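Local atomic coordinates of eEF1A lysine and N-terminal methyltransferase (Homo sapiens, PDB entry 5WCJ), a protein that methylates elongation factor eEF1A at the factor's N terminus, through the enzyme's C-terminal domain, the part described here, and at an internal lysine through the enzyme's N-terminal domain. Residues L30-N35 with I198-L203; D119-D124 with Q148-I153; V49-G54 with E80-W85. One frame throughout, in Å; residues are numbered along the deposited sequence. Where two conformers were deposited one is given.

Contact 1: residues L30-N35 with I198-L203; sequences LALLRN and ILFCQL
L32 and F200 make the tight half of this contact. The L32 side chain leaves its short 3-10 turn with CG beside the backbone N (chi1 -56°), which carries CD1 across to F200 CB at 3.7 Å. The two side chains cross at about a right angle. The methyl sits obliquely to the phenyl ring, while I198 CG2, from the same strand, lies 3.4 Å above one ring face, shifted toward the rim. Strand 197-202 is the antiparallel strand slotted between 158-164 and 185-190, a hallmark of the seven-stranded Rossmann-like methyltransferase sheet. L32 also touches Y187 of the outermost strand, 185-190. Beyond F200 the contact turns polar and looser. Extended past CG, Q202 lays OE1 3.7 Å from L32 CB and gives only a weak hydrogen bond from NE2 to L32 O, at 3.5 Å. A water bonds to that same carbonyl, L32 O, at 2.7 Å and accepts from Q202 NE2 at 3.3 Å, while G158 O takes a firmer bond from the amide. With an alanine in place of Q202, G158 O and the water would probably each lose a donor, L32 O its weak one, and the flank of L32 its amide cover.

Contact 2: residues D119-D124 with Q148-I153; sequences DVIMFD and QKVKSI. With SAH (S-adenosyl-L-homocysteine), chain F.
The F123 ring meets V150 at its far end: CZ touches V150 CG2 at 3.9 Å, the methyl arriving obliquely from the opposite direction. F160 and F141 each meet this ring edge-to-face, so F123 belongs to an aromatic cluster as well as to the strand-helix interface. In the Rossmann-like methyltransferase fold, 118-123 is a central parallel strand, flanked by 44-49 and 158-164, and helix 144-152 packs across it on the way to 158-164. The remaining contact is purely aliphatic. I121 CD1 inserts between V150 of the helix and I153 just beyond its end, 3.9 Å from V150 CG1 and equally 3.9 Å from I153 CG1. V150 spreads its two methyls between the two strand residues, with CG1 anti to the backbone N (chi1 175°) for I121 and CG2 for F123. In I153, CG1 is placed between backbone N and carbonyl carbon (chi1 58°), which brings the end of its side chain over to I121. At the end of the strand the chain reaches the cofactor product: D124 O lies 3.5 Å from SAH CG. The D124 carboxylate is gripped by H22, H23 and N163. On the helix, S152 OG donates to K149 O at 2.8 Å, tilted 25° from the carbonyl plane.

Contact 3: residues V49-G54 with E80-W85; sequences VGLGGG and EVATQW. With SAH (S-adenosyl-L-homocysteine), chain F.
A82 CB rests against the loop 49-54, 3.4 Å from G53 O, where the helix 76-85 comes nearest to it. The second touch comes from L51. Its CB steps away from the backbone with CG anti to the N (chi1 -173°); CG then forks, sending CD1 back toward the turn, 3.9 Å from G54 CA, and CD2 outward to A82 CB at 4.3 Å. F88 adds to this apolar patch, touching both L51 and A82. The loop is the glycine-rich motif that follows the first strand in class I methyltransferases. A type II' turn, L51 to G54, is closed by G54 N to L51 O at 2.8 Å, with G52 at its positive-phi corner and G54 as N-cap of helix 55-63. At the ligand, G52 N donates to SAH O3' at 3.1 Å, bent to 146°, and V49 CG1 lies 3.7 Å from SAH C2 of the adenine. E73 ties loop and ligand together, taking L51 N on one carboxylate oxygen and SAH on the other. The loop thus meets the ribose with bare backbone, and its L51 side chain is left to pack against the helix.

How the contacts relate
Contact 2 is the core of the three, entirely buried and aliphatic to aromatic, whereas contact 1 is only partly buried and ends in an amide and a water. Both reach the same sheet and touch directly: L30 and L33 of contact 1 pack on V120, and L203 on K151. Contact 3 lies on the opposite side of the chain's centre from contact 1, their centres about 25 Å apart; it is small, with exposed G53 at its edge. Neighbouring strands join contacts 2 and 3, D124 N lying 2.8 Å from V49 O, and F123 packs on V49. These two alone touch SAH, at adjacent strand ends, and there the ligand contacts lie beyond the apolar packing of contact 2.

Contact 1: residues L30-N35 with I198-L203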
loop_
_atom_site.group_PDB
_atom_site.type_symbol
_atom_site.label_atom_id
_atom_site.label_comp_id
_atom_site.label_asym_id
_atom_site.label_seq_id
_atom_site.Cartn_x
_atom_site.Cartn_y
_atom_site.Cartn_z
ATOM N N LEU A 30 3.918 5.085 5.648
ATOM C CA LEU A 30 5.006 4.291 6.214
ATOM C C LEU A 30 5.551 4.905 7.523
ATOM O O LEU A 30 6.079 4.179 8.392
ATOM C CB LEU A 30 6.131 4.131 5.201
ATOM C CG LEU A 30 5.821 3.433 3.881
ATOM C CD1 LEU A 30 7.039 3.417 2.963
ATOM C CD2 LEU A 30 5.337 2.028 4.140
ATOM N N ALA A 31 5.392 6.219 7.691
ATOM C CA ALA A 31 5.774 6.867 8.960
ATOM C C ALA A 31 5.039 6.330 10.205
ATOM O O ALA A 31 5.568 6.426 11.311
ATOM C CB ALA A 31 5.616 8.367 8.848
ATOM N N LEU A 32 3.865 5.707 10.042
ATOM C CA LEU A 32 3.165 5.093 11.176
ATOM C C LEU A 32 3.740 3.755 11.655
ATOM O O LEU A 32 3.227 3.193 12.628
ATOM C CB LEU A 32 1.670 4.909 10.864
ATOM C CG LEU A 32 0.929 6.185 10.453
ATOM C CD1 LEU A 32 -0.499 5.865 10.057
ATOM C CD2 LEU A 32 0.950 7.194 11.585
ATOM N N LEU A 33 4.752 3.217 10.969
ATOM C CA LEU A 33 5.340 1.934 11.377
ATOM C C LEU A 33 6.338 1.991 12.551
ATOM O O LEU A 33 6.273 1.158 13.451
ATOM C CB LEU A 33 6.038 1.271 10.206
ATOM C CG LEU A 33 5.159 0.697 9.114
ATOM C CD1 LEU A 33 6.024 0.347 7.928
ATOM C CD2 LEU A 33 4.421 -0.541 9.621
ATOM N N ARG A 34 7.287 2.907 12.511
ATOM C CA ARG A 34 8.476 2.808 13.398
ATOM C C ARG A 34 9.544 3.823 13.014
ATOM O O ARG A 34 9.438 4.476 11.975
ATOM C CB ARG A 34 9.099 1.396 13.344
ATOM N N ASN A 35 10.576 3.936 13.853
ATOM C CA ASN A 35 11.703 4.843 13.597
ATOM C C ASN A 35 12.051 4.896 12.095
ATOM O O ASN A 35 12.447 3.879 11.528
ATOM C CB ASN A 35 12.934 4.409 14.404
ATOM N N ILE A 198 -6.851 9.613 1.523
ATOM C CA ILE A 198 -6.064 8.455 1.895
ATOM C C ILE A 198 -6.425 8.126 3.324
ATOM O O ILE A 198 -6.404 9.000 4.202
ATOM C CB ILE A 198 -4.533 8.671 1.742
ATOM C CG1 ILE A 198 -4.169 9.116 0.321
ATOM C CG2 ILE A 198 -3.798 7.406 2.170
ATOM C CD1 ILE A 198 -4.722 8.243 -0.797
ATOM N N LEU A 199 -6.808 6.866 3.554
ATOM C CA LEU A 199 -7.074 6.378 4.863
ATOM C C LEU A 199 -5.911 5.511 5.311
ATOM O O LEU A 199 -5.436 4.659 4.575
ATOM C CB LEU A 199 -8.343 5.546 4.894
ATOM C CG LEU A 199 -9.565 6.155 4.195
ATOM C CD1 LEU A 199 -10.750 5.216 4.364
ATOM C CD2 LEU A 199 -9.897 7.507 4.730
ATOM N N PHE A 200 -5.492 5.714 6.539
ATOM C CA PHE A 200 -4.401 4.941 7.142
ATOM C C PHE A 200 -5.004 4.227 8.338
ATOM O O PHE A 200 -5.485 4.873 9.307
ATOM C CB PHE A 200 -3.286 5.857 7.623
ATOM C CG PHE A 200 -2.802 6.837 6.606
ATOM C CD1 PHE A 200 -1.777 6.499 5.725
ATOM C CD2 PHE A 200 -3.344 8.132 6.543
ATOM C CE1 PHE A 200 -1.324 7.411 4.793
ATOM C CE2 PHE A 200 -2.892 9.043 5.612
ATOM C CZ PHE A 200 -1.863 8.690 4.749
ATOM N N CYS A 201 -5.033 2.907 8.288
ATOM C CA CYS A 201 -5.800 2.114 9.237
ATOM C C CYS A 201 -4.884 1.191 10.018
ATOM O O CYS A 201 -4.067 0.438 9.453
ATOM C CB CYS A 201 -6.867 1.266 8.520
ATOM S SG CYS A 201 -7.840 2.217 7.326
ATOM N N GLN A 202 -5.032 1.232 11.327
ATOM C CA GLN A 202 -4.232 0.375 12.205
ATOM C C GLN A 202 -5.107 -0.299 13.264
ATOM O O GLN A 202 -6.301 0.043 13.442
ATOM C CB GLN A 202 -3.137 1.205 12.840
ATOM C CG GLN A 202 -2.110 1.679 11.838
ATOM C CD GLN A 202 -0.877 2.218 12.497
ATOM O OE1 GLN A 202 -0.909 3.300 13.058
ATOM N NE2 GLN A 202 0.213 1.457 12.458
ATOM N N LEU A 203 -4.506 -1.251 13.962
ATOM C CA LEU A 203 -5.249 -2.151 14.832
ATOM C C LEU A 203 -5.308 -1.761 16.312
ATOM O O LEU A 203 -6.239 -2.176 16.993
ATOM C CB LEU A 203 -4.704 -3.570 14.683
ATOM C CG LEU A 203 -4.915 -4.194 13.305
ATOM C CD1 LEU A 203 -4.049 -5.438 13.133
ATOM C CD2 LEU A 203 -6.372 -4.526 13.076
HETATM O O HOH W 1 3.004 0.896 14.064
#

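Contact 2: residues D119-D124 with Q148-I153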
loop_
_atom_site.group_PDB
_atom_site.type_symbol
_atom_site.label_atom_id
_atom_site.label_comp_id
_atom_site.label_asym_id
_atom_site.label_seq_id
_atom_site.Cartn_x
_atom_site.Cartn_y
_atom_site.Cartn_z
ATOM N N ASP A 119 3.749 -6.050 6.535
ATOM C CA ASP A 119 3.872 -4.835 7.329
ATOM C C ASP A 119 2.917 -3.721 6.814
ATOM O O ASP A 119 2.413 -2.916 7.589
ATOM C CB ASP A 119 5.310 -4.329 7.307
ATOM C CG ASP A 119 6.299 -5.358 7.863
ATOM O OD1 ASP A 119 6.192 -5.680 9.052
ATOM O OD2 ASP A 119 7.140 -5.855 7.091
ATOM N N VAL A 120 2.725 -3.670 5.511
ATOM C CA VAL A 120 1.940 -2.633 4.895
ATOM C C VAL A 120 1.091 -3.264 3.801
ATOM O O VAL A 120 1.587 -4.024 2.990
ATOM C CB VAL A 120 2.822 -1.532 4.245
ATOM C CG1 VAL A 120 1.950 -0.447 3.611
ATOM C CG2 VAL A 120 3.779 -0.910 5.238
ATOM N N ILE A 121 -0.182 -2.903 3.762
ATOM C CA ILE A 121 -1.053 -3.276 2.669
ATOM C C ILE A 121 -1.630 -1.993 2.081
ATOM O O ILE A 121 -2.243 -1.203 2.798
ATOM C CB ILE A 121 -2.177 -4.241 3.122
ATOM C CG1 ILE A 121 -1.592 -5.557 3.664
ATOM C CG2 ILE A 121 -3.149 -4.506 1.992
ATOM C CD1 ILE A 121 -2.642 -6.454 4.297
ATOM N N MET A 122 -1.435 -1.799 0.780
ATOM C CA MET A 122 -1.928 -0.614 0.078
ATOM C C MET A 122 -2.978 -1.009 -0.931
ATOM O O MET A 122 -2.727 -1.895 -1.773
ATOM C CB MET A 122 -0.780 0.120 -0.626
ATOM C CG MET A 122 0.206 0.788 0.302
ATOM S SD MET A 122 1.463 1.682 -0.668
ATOM C CE MET A 122 2.385 2.463 0.647
ATOM N N PHE A 123 -4.126 -0.318 -0.892
ATOM C CA PHE A 123 -5.147 -0.439 -1.944
ATOM C C PHE A 123 -5.133 0.816 -2.778
ATOM O O PHE A 123 -5.476 1.897 -2.276
ATOM C CB PHE A 123 -6.544 -0.622 -1.343
ATOM C CG PHE A 123 -6.831 -1.996 -0.772
ATOM C CD1 PHE A 123 -5.879 -3.010 -0.725
ATOM C CD2 PHE A 123 -8.099 -2.261 -0.244
ATOM C CE1 PHE A 123 -6.174 -4.240 -0.197
ATOM C CE2 PHE A 123 -8.387 -3.507 0.281
ATOM C CZ PHE A 123 -7.420 -4.473 0.333
ATOM N N ASP A 124 -4.744 0.660 -4.048
ATOM C CA ASP A 124 -4.748 1.720 -5.050
ATOM C C ASP A 124 -5.547 1.196 -6.222
ATOM O O ASP A 124 -5.065 1.134 -7.356
ATOM C CB ASP A 124 -3.290 2.039 -5.449
ATOM C CG ASP A 124 -3.124 3.332 -6.225
ATOM O OD1 ASP A 124 -4.003 4.207 -6.144
ATOM O OD2 ASP A 124 -2.063 3.465 -6.928
ATOM N N GLN A 148 -11.940 -8.338 7.354
ATOM C CA GLN A 148 -11.396 -9.351 8.270
ATOM C C GLN A 148 -10.281 -10.200 7.640
ATOM O O GLN A 148 -9.316 -10.573 8.319
ATOM C CB GLN A 148 -12.521 -10.264 8.809
ATOM C CG GLN A 148 -13.541 -9.564 9.721
ATOM C CD GLN A 148 -12.974 -9.102 11.065
ATOM O OE1 GLN A 148 -11.956 -9.592 11.526
ATOM N NE2 GLN A 148 -13.651 -8.153 11.695
ATOM N N LYS A 149 -10.391 -10.499 6.348
ATOM C CA LYS A 149 -9.330 -11.225 5.629
ATOM C C LYS A 149 -8.078 -10.363 5.535
ATOM O O LYS A 149 -6.970 -10.875 5.712
ATOM C CB LYS A 149 -9.769 -11.647 4.223
ATOM C CG LYS A 149 -11.010 -12.530 4.203
ATOM C CD LYS A 149 -10.847 -13.735 5.120
ATOM C CE LYS A 149 -11.951 -14.758 4.870
ATOM N NZ LYS A 149 -11.945 -15.764 5.969
ATOM N N VAL A 150 -8.267 -9.060 5.293
ATOM C CA VAL A 150 -7.136 -8.107 5.233
ATOM C C VAL A 150 -6.440 -8.052 6.598
ATOM O O VAL A 150 -5.217 -8.162 6.706
ATOM C CB VAL A 150 -7.590 -6.704 4.781
ATOM C CG1 VAL A 150 -6.449 -5.702 4.828
ATOM C CG2 VAL A 150 -8.201 -6.750 3.374
ATOM N N LYS A 151 -7.218 -7.897 7.647
ATOM C CA LYS A 151 -6.655 -7.866 8.986
ATOM C C LYS A 151 -5.844 -9.116 9.284
ATOM O O LYS A 151 -4.798 -9.035 9.929
ATOM C CB LYS A 151 -7.781 -7.692 10.017
ATOM C CG LYS A 151 -7.337 -7.810 11.478
ATOM C CD LYS A 151 -8.530 -7.749 12.423
ATOM C CE LYS A 151 -8.172 -8.345 13.779
ATOM N NZ LYS A 151 -9.205 -8.010 14.805
ATOM N N SER A 152 -6.316 -10.270 8.815
ATOM C CA SER A 152 -5.659 -11.544 9.116
ATOM C C SER A 152 -4.266 -11.682 8.464
ATOM O O SER A 152 -3.466 -12.485 8.935
ATOM C CB SER A 152 -6.572 -12.751 8.783
ATOM O OG SER A 152 -6.545 -13.079 7.405
ATOM N N ILE A 153 -3.966 -10.896 7.413
ATOM C CA ILE A 153 -2.660 -10.925 6.779
ATOM C C ILE A 153 -1.803 -9.707 7.039
ATOM O O ILE A 153 -0.795 -9.516 6.358
ATOM C CB ILE A 153 -2.732 -11.227 5.261
ATOM C CG1 ILE A 153 -3.599 -10.218 4.482
ATOM C CG2 ILE A 153 -3.223 -12.663 5.059
ATOM C CD1 ILE A 153 -3.332 -10.243 2.986
HETATM C CG SAH F . -4.013 3.201 -9.972
HETATM S SD SAH F . -4.922 2.583 -11.416
HETATM C "C5'" SAH F . -6.052 1.356 -10.710
HETATM C "C4'" SAH F . -5.470 -0.024 -10.942
HETATM O "O4'" SAH F . -6.304 -0.996 -10.263
HETATM C "C3'" SAH F . -5.444 -0.435 -12.426
HETATM O "O3'" SAH F . -4.172 -0.984 -12.753
HETATM C "C2'" SAH F . -6.544 -1.500 -12.505
HETATM O "O2'" SAH F . -6.363 -2.518 -13.483
HETATM C "C1'" SAH F . -6.405 -2.111 -11.118
HETATM N N9 SAH F . -7.544 -2.907 -10.669
HETATM C C8 SAH F . -8.875 -2.641 -10.867
HETATM N N7 SAH F . -9.683 -3.492 -10.281
HETATM C C5 SAH F . -8.824 -4.379 -9.654
HETATM C C6 SAH F . -9.049 -5.505 -8.846
HETATM N N6 SAH F . -10.287 -5.950 -8.504
HETATM N N1 SAH F . -7.972 -6.176 -8.391
HETATM C C2 SAH F . -6.745 -5.747 -8.731
HETATM N N3 SAH F . -6.408 -4.685 -9.470
HETATM C C4 SAH F . -7.500 -4.035 -9.899
#

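Contact 3: residues V49-G54 with E80-W85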
loop_
_atom_site.group_PDB
_atom_site.type_symbol
_atom_site.label_atom_id
_atom_site.label_comp_id
_atom_site.label_asym_id
_atom_site.label_seq_id
_atom_site.Cartn_x
_atom_site.Cartn_y
_atom_site.Cartn_z
ATOM N N VAL A 49 -2.259 -3.545 -4.059
ATOM C CA VAL A 49 -3.300 -3.958 -4.989
ATOM C C VAL A 49 -3.595 -2.794 -5.885
ATOM O O VAL A 49 -3.973 -1.710 -5.397
ATOM C CB VAL A 49 -4.589 -4.374 -4.265
ATOM C CG1 VAL A 49 -5.592 -4.894 -5.275
ATOM C CG2 VAL A 49 -4.257 -5.401 -3.191
ATOM N N GLY A 50 -3.421 -3.032 -7.187
ATOM C CA GLY A 50 -3.617 -2.047 -8.213
ATOM C C GLY A 50 -2.264 -1.522 -8.666
ATOM O O GLY A 50 -1.586 -0.860 -7.895
ATOM N N LEU A 51 -1.867 -1.837 -9.902
ATOM C CA LEU A 51 -0.525 -1.425 -10.428
ATOM C C LEU A 51 -0.497 -0.027 -11.005
ATOM O O LEU A 51 0.505 0.692 -10.838
ATOM C CB LEU A 51 -0.036 -2.406 -11.492
ATOM C CG LEU A 51 1.392 -2.237 -12.017
ATOM C CD1 LEU A 51 2.391 -2.547 -10.916
ATOM C CD2 LEU A 51 1.597 -3.155 -13.225
ATOM N N GLY A 52 -1.560 0.350 -11.715
ATOM C CA GLY A 52 -1.567 1.533 -12.578
ATOM C C GLY A 52 -0.373 1.476 -13.522
ATOM O O GLY A 52 -0.049 0.412 -14.052
ATOM N N GLY A 53 0.307 2.608 -13.662
ATOM C CA GLY A 53 1.557 2.679 -14.415
ATOM C C GLY A 53 2.780 2.087 -13.725
ATOM O O GLY A 53 3.852 2.063 -14.322
ATOM N N GLY A 54 2.627 1.636 -12.471
ATOM C CA GLY A 54 3.700 0.999 -11.713
ATOM C C GLY A 54 4.513 1.947 -10.834
ATOM O O GLY A 54 5.383 1.497 -10.081
ATOM N N GLU A 80 1.801 -5.234 -18.851
ATOM C CA GLU A 80 2.533 -5.209 -20.133
ATOM C C GLU A 80 3.056 -3.803 -20.481
ATOM O O GLU A 80 4.251 -3.638 -20.771
ATOM C CB GLU A 80 1.657 -5.747 -21.275
ATOM C CG GLU A 80 2.427 -6.407 -22.407
ATOM N N VAL A 81 2.174 -2.809 -20.466
ATOM C CA VAL A 81 2.555 -1.446 -20.823
ATOM C C VAL A 81 3.577 -0.876 -19.840
ATOM O O VAL A 81 4.522 -0.190 -20.247
ATOM C CB VAL A 81 1.330 -0.498 -21.009
ATOM C CG1 VAL A 81 0.646 -0.194 -19.700
ATOM C CG2 VAL A 81 1.737 0.811 -21.672
ATOM N N ALA A 82 3.389 -1.141 -18.544
ATOM C CA ALA A 82 4.325 -0.629 -17.550
ATOM C C ALA A 82 5.742 -1.234 -17.714
ATOM O O ALA A 82 6.747 -0.543 -17.528
ATOM C CB ALA A 82 3.808 -0.863 -16.146
ATOM N N THR A 83 5.786 -2.515 -18.033
ATOM C CA THR A 83 7.042 -3.248 -18.242
ATOM C C THR A 83 7.706 -2.833 -19.578
ATOM O O THR A 83 8.931 -2.718 -19.651
ATOM C CB THR A 83 6.792 -4.779 -18.236
ATOM O OG1 THR A 83 6.184 -5.154 -16.988
ATOM C CG2 THR A 83 8.093 -5.557 -18.407
ATOM N N GLN A 84 6.900 -2.569 -20.599
ATOM C CA GLN A 84 7.441 -2.235 -21.927
ATOM C C GLN A 84 7.890 -0.781 -22.051
ATOM O O GLN A 84 8.853 -0.506 -22.768
ATOM C CB GLN A 84 6.435 -2.572 -23.028
ATOM C CG GLN A 84 6.256 -4.067 -23.219
ATOM C CD GLN A 84 5.274 -4.397 -24.332
ATOM O OE1 GLN A 84 4.923 -3.550 -25.157
ATOM N NE2 GLN A 84 4.832 -5.652 -24.367
ATOM N N TRP A 85 7.214 0.148 -21.371
ATOM C CA TRP A 85 7.429 1.576 -21.593
ATOM C C TRP A 85 7.644 2.446 -20.359
ATOM O O TRP A 85 8.168 3.566 -20.494
ATOM C CB TRP A 85 6.257 2.155 -22.388
ATOM C CG TRP A 85 5.959 1.435 -23.630
ATOM C CD1 TRP A 85 4.873 0.679 -23.872
ATOM C CD2 TRP A 85 6.778 1.365 -24.815
ATOM N NE1 TRP A 85 4.929 0.152 -25.138
ATOM C CE2 TRP A 85 6.088 0.560 -25.742
ATOM C CE3 TRP A 85 8.024 1.917 -25.183
ATOM C CZ2 TRP A 85 6.590 0.276 -27.022
ATOM C CZ3 TRP A 85 8.536 1.628 -26.461
ATOM C CH2 TRP A 85 7.808 0.818 -27.367
HETATM C CG SAH F . -4.013 3.201 -9.972
HETATM S SD SAH F . -4.922 2.583 -11.416
HETATM C "C5'" SAH F . -6.052 1.356 -10.710
HETATM C "C4'" SAH F . -5.470 -0.024 -10.942
HETATM O "O4'" SAH F . -6.304 -0.996 -10.263
HETATM C "C3'" SAH F . -5.444 -0.435 -12.426
HETATM O "O3'" SAH F . -4.172 -0.984 -12.753
HETATM C "C2'" SAH F . -6.544 -1.500 -12.505
HETATM O "O2'" SAH F . -6.363 -2.518 -13.483
HETATM C "C1'" SAH F . -6.405 -2.111 -11.118
HETATM N N9 SAH F . -7.544 -2.907 -10.669
HETATM C C8 SAH F . -8.875 -2.641 -10.867
HETATM N N7 SAH F . -9.683 -3.492 -10.281
HETATM C C5 SAH F . -8.824 -4.379 -9.654
HETATM C C6 SAH F . -9.049 -5.505 -8.846
HETATM N N6 SAH F . -10.287 -5.950 -8.504
HETATM N N1 SAH F . -7.972 -6.176 -8.391
HETATM C C2 SAH F . -6.745 -5.747 -8.731
HETATM N N3 SAH F . -6.408 -4.685 -9.470
HETATM C C4 SAH F . -7.500 -4.035 -9.899
#